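Local atomic coordinates of HIGH potential IRON sulfur protein (Ectothiorhodospira shaposhnikovii, PDB entry 1HPI), a protein that carries electrons in the anaerobic electron transport of photosynthetic bacteria, using a bound [4Fe-4S] cluster of high redox potential. Residues Val23-Tyr28 and Gly63-Ala67. Residues are numbered along the deposited sequence; the frame is centred on the assembly and turned at random.
Sequences VQHPAY and GWCTA. With SF4 (iron/sulfur cluster), chain B.
His25 ND1, on the imidazole that packs against Trp64, accepts a hydrogen bond from the backbone N-H of Ala27 (N to ND1 3.0 Å), whose nitrogen lies 22° out of the ring plane. This bond helps hold the imidazole within the type I turn His25-Tyr28, which is closed by Tyr28 N to His25 O. Over one face of the imidazole sits Trp64 CH2, 3.9 Å from His25 ND1. NE2 at the far end of the imidazole leans on the methyl of Thr66, CG2 lying 3.5 Å away. Tyr28 meets the indole differently: its edge points into the face of the pyrrole ring in a T-shaped pair with planes at 90°, CD1 standing 3.5 Å from Trp64 NE1, which itself donates to Gln32 OE1. On the same indole face, Tyr28 CB and Val23 CG1 both make CH-pi contacts with the six-membered ring; CG1 is directed there by lying anti to the valine nitrogen (chi1 169°). In this HiPIP fold the loop 23-28 thus covers the outer side of the cluster-binding segment 63-67, where Cys65 SG binds FE4 of the cluster at 2.2 Å and accepts a hydrogen bond from the backbone N-H of Ala67. Were Trp64 an alanine, Val23, His25 and Tyr28 would probably lose their shared surface, a gap opening between the segments, and Gln32 its indole donor. The backbone nitrogen of Thr66 lies over the opposite indole face.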
ATOM      1  N   VAL A  23       3.171   6.291   8.893  1.00 13.61           N
ATOM      2  CA  VAL A  23       2.609   7.333   8.067  1.00  9.16           C
ATOM      3  C   VAL A  23       2.252   8.594   8.847  1.00 12.16           C
ATOM      4  O   VAL A  23       1.646   8.528   9.908  1.00 10.04           O
ATOM      5  CB  VAL A  23       1.332   6.806   7.418  1.00  9.72           C
ATOM      6  CG1 VAL A  23       0.572   7.954   6.766  1.00  9.39           C
ATOM      7  CG2 VAL A  23       1.657   5.732   6.379  1.00 13.44           C
ATOM      8  N   GLN A  24       2.607   9.753   8.304  1.00 12.10           N
ATOM      9  CA  GLN A  24       2.292  11.033   8.902  1.00 13.68           C
ATOM     10  C   GLN A  24       1.752  11.844   7.727  1.00 17.39           C
ATOM     11  O   GLN A  24       2.504  12.484   6.997  1.00 18.82           O
ATOM     12  CB  GLN A  24       3.498  11.643   9.633  1.00 14.16           C
ATOM     13  CG  GLN A  24       3.387  13.165   9.727  1.00100.00           C
ATOM     14  CD  GLN A  24       4.221  13.708  10.859  1.00100.00           C
ATOM     15  OE1 GLN A  24       4.410  14.929  10.957  1.00 32.29           O
ATOM     16  NE2 GLN A  24       4.713  12.814  11.715  1.00 34.88           N
ATOM     17  N   HIS A  25       0.431  11.752   7.531  1.00 12.91           N
ATOM     18  CA  HIS A  25      -0.301  12.396   6.444  1.00 10.38           C
ATOM     19  C   HIS A  25      -1.716  12.746   6.877  1.00  7.56           C
ATOM     20  O   HIS A  25      -2.374  11.958   7.533  1.00 10.97           O
ATOM     21  CB  HIS A  25      -0.359  11.394   5.262  1.00 11.24           C
ATOM     22  CG  HIS A  25      -0.866  11.981   3.971  1.00  8.93           C
ATOM     23  ND1 HIS A  25      -2.227  12.154   3.737  1.00 15.33           N
ATOM     24  CD2 HIS A  25      -0.195  12.423   2.868  1.00 11.25           C
ATOM     25  CE1 HIS A  25      -2.359  12.686   2.522  1.00 10.42           C
ATOM     26  NE2 HIS A  25      -1.156  12.865   1.981  1.00 11.79           N
ATOM     27  N   PRO A  26      -2.196  13.932   6.506  1.00  8.71           N
ATOM     28  CA  PRO A  26      -3.521  14.398   6.880  1.00  9.02           C
ATOM     29  C   PRO A  26      -4.687  13.499   6.527  1.00 11.75           C
ATOM     30  O   PRO A  26      -5.691  13.477   7.231  1.00 15.82           O
ATOM     31  CB  PRO A  26      -3.674  15.804   6.276  1.00  7.53           C
ATOM     32  CG  PRO A  26      -2.266  16.228   5.885  1.00  9.88           C
ATOM     33  CD  PRO A  26      -1.489  14.934   5.670  1.00  8.93           C
ATOM     34  N   ALA A  27      -4.572  12.767   5.431  1.00  8.36           N
ATOM     35  CA  ALA A  27      -5.654  11.887   5.022  1.00 11.52           C
ATOM     36  C   ALA A  27      -5.656  10.531   5.716  1.00 14.36           C
ATOM     37  O   ALA A  27      -6.661   9.832   5.721  1.00 10.13           O
ATOM     38  CB  ALA A  27      -5.545  11.617   3.525  1.00 10.21           C
ATOM     39  N   TYR A  28      -4.527  10.148   6.290  1.00 10.20           N
ATOM     40  CA  TYR A  28      -4.419   8.868   6.948  1.00 11.01           C
ATOM     41  C   TYR A  28      -5.218   8.739   8.236  1.00 14.91           C
ATOM     42  O   TYR A  28      -5.313   9.672   9.013  1.00 11.13           O
ATOM     43  CB  TYR A  28      -2.930   8.525   7.196  1.00  7.06           C
ATOM     44  CG  TYR A  28      -2.728   7.299   8.070  1.00 13.90           C
ATOM     45  CD1 TYR A  28      -2.756   6.020   7.508  1.00  8.86           C
ATOM     46  CD2 TYR A  28      -2.503   7.400   9.446  1.00 16.40           C
ATOM     47  CE1 TYR A  28      -2.577   4.875   8.288  1.00 11.21           C
ATOM     48  CE2 TYR A  28      -2.318   6.267  10.239  1.00 12.13           C
ATOM     49  CZ  TYR A  28      -2.353   4.996   9.662  1.00 22.37           C
ATOM     50  OH  TYR A  28      -2.166   3.880  10.454  1.00 13.40           O
ATOM     51  N   GLY A  63       1.125  -1.941   4.705  1.00  9.54           N
ATOM     52  CA  GLY A  63       1.453  -0.605   4.215  1.00  5.80           C
ATOM     53  C   GLY A  63       0.276   0.344   3.999  1.00  4.37           C
ATOM     54  O   GLY A  63      -0.846   0.099   4.444  1.00  7.16           O
ATOM     55  N   TRP A  64       0.560   1.443   3.301  1.00  6.38           N
ATOM     56  CA  TRP A  64      -0.443   2.456   3.019  1.00  7.16           C
ATOM     57  C   TRP A  64       0.078   3.442   1.988  1.00  7.57           C
ATOM     58  O   TRP A  64       1.280   3.620   1.874  1.00  9.31           O
ATOM     59  CB  TRP A  64      -0.706   3.264   4.321  1.00  5.93           C
ATOM     60  CG  TRP A  64      -1.805   4.280   4.211  1.00  7.70           C
ATOM     61  CD1 TRP A  64      -3.115   4.066   4.472  1.00 10.33           C
ATOM     62  CD2 TRP A  64      -1.694   5.659   3.834  1.00  9.67           C
ATOM     63  NE1 TRP A  64      -3.835   5.215   4.269  1.00  9.84           N
ATOM     64  CE2 TRP A  64      -2.987   6.215   3.882  1.00  9.42           C
ATOM     65  CE3 TRP A  64      -0.628   6.469   3.460  1.00  6.51           C
ATOM     66  CZ2 TRP A  64      -3.226   7.558   3.567  1.00 13.96           C
ATOM     67  CZ3 TRP A  64      -0.864   7.789   3.147  1.00  7.00           C
ATOM     68  CH2 TRP A  64      -2.147   8.330   3.199  1.00  1.93           C
ATOM     69  N   CYS A  65      -0.815   4.093   1.260  1.00  8.95           N
ATOM     70  CA  CYS A  65      -0.456   5.097   0.277  1.00  8.20           C
ATOM     71  C   CYS A  65      -1.682   5.985   0.165  1.00  8.75           C
ATOM     72  O   CYS A  65      -2.765   5.620   0.645  1.00  4.80           O
ATOM     73  CB  CYS A  65       0.044   4.590  -1.097  1.00  3.13           C
ATOM     74  SG  CYS A  65      -1.290   4.140  -2.237  1.00  7.35           S
ATOM     75  N   THR A  66      -1.519   7.141  -0.462  1.00  9.41           N
ATOM     76  CA  THR A  66      -2.610   8.100  -0.627  1.00 10.28           C
ATOM     77  C   THR A  66      -3.808   7.599  -1.425  1.00 11.82           C
ATOM     78  O   THR A  66      -4.900   8.176  -1.349  1.00  9.30           O
ATOM     79  CB  THR A  66      -2.119   9.470  -1.144  1.00  6.53           C
ATOM     80  OG1 THR A  66      -1.562   9.318  -2.440  1.00  6.81           O
ATOM     81  CG2 THR A  66      -1.101  10.093  -0.198  1.00  6.41           C
ATOM     82  N   ALA A  67      -3.613   6.529  -2.196  1.00  9.67           N
ATOM     83  CA  ALA A  67      -4.699   5.975  -2.975  1.00 10.28           C
ATOM     84  C   ALA A  67      -5.546   5.013  -2.139  1.00  7.21           C
ATOM     85  O   ALA A  67      -6.455   4.365  -2.653  1.00  7.87           O
ATOM     86  CB  ALA A  67      -4.225   5.325  -4.266  1.00  6.98           C
TER
HETATM   87 FE1  SF4 B  80      -1.801  -0.236  -0.462  1.00  8.54          FE
HETATM   88 FE2  SF4 B  80      -4.255   0.521  -1.412  1.00 10.35          FE
HETATM   89 FE3  SF4 B  80      -2.236  -0.180  -3.125  1.00  9.58          FE
HETATM   90 FE4  SF4 B  80      -2.044   2.126  -1.682  1.00  8.32          FE
HETATM   91  S1  SF4 B  80      -3.614   1.627  -3.217  1.00  8.26           S
HETATM   92  S2  SF4 B  80      -0.416   0.603  -1.990  1.00  8.80           S
HETATM   93  S3  SF4 B  80      -3.070   1.539   0.197  1.00  7.13           S
HETATM   94  S4  SF4 B  80      -3.222  -1.507  -1.584  1.00  8.22           S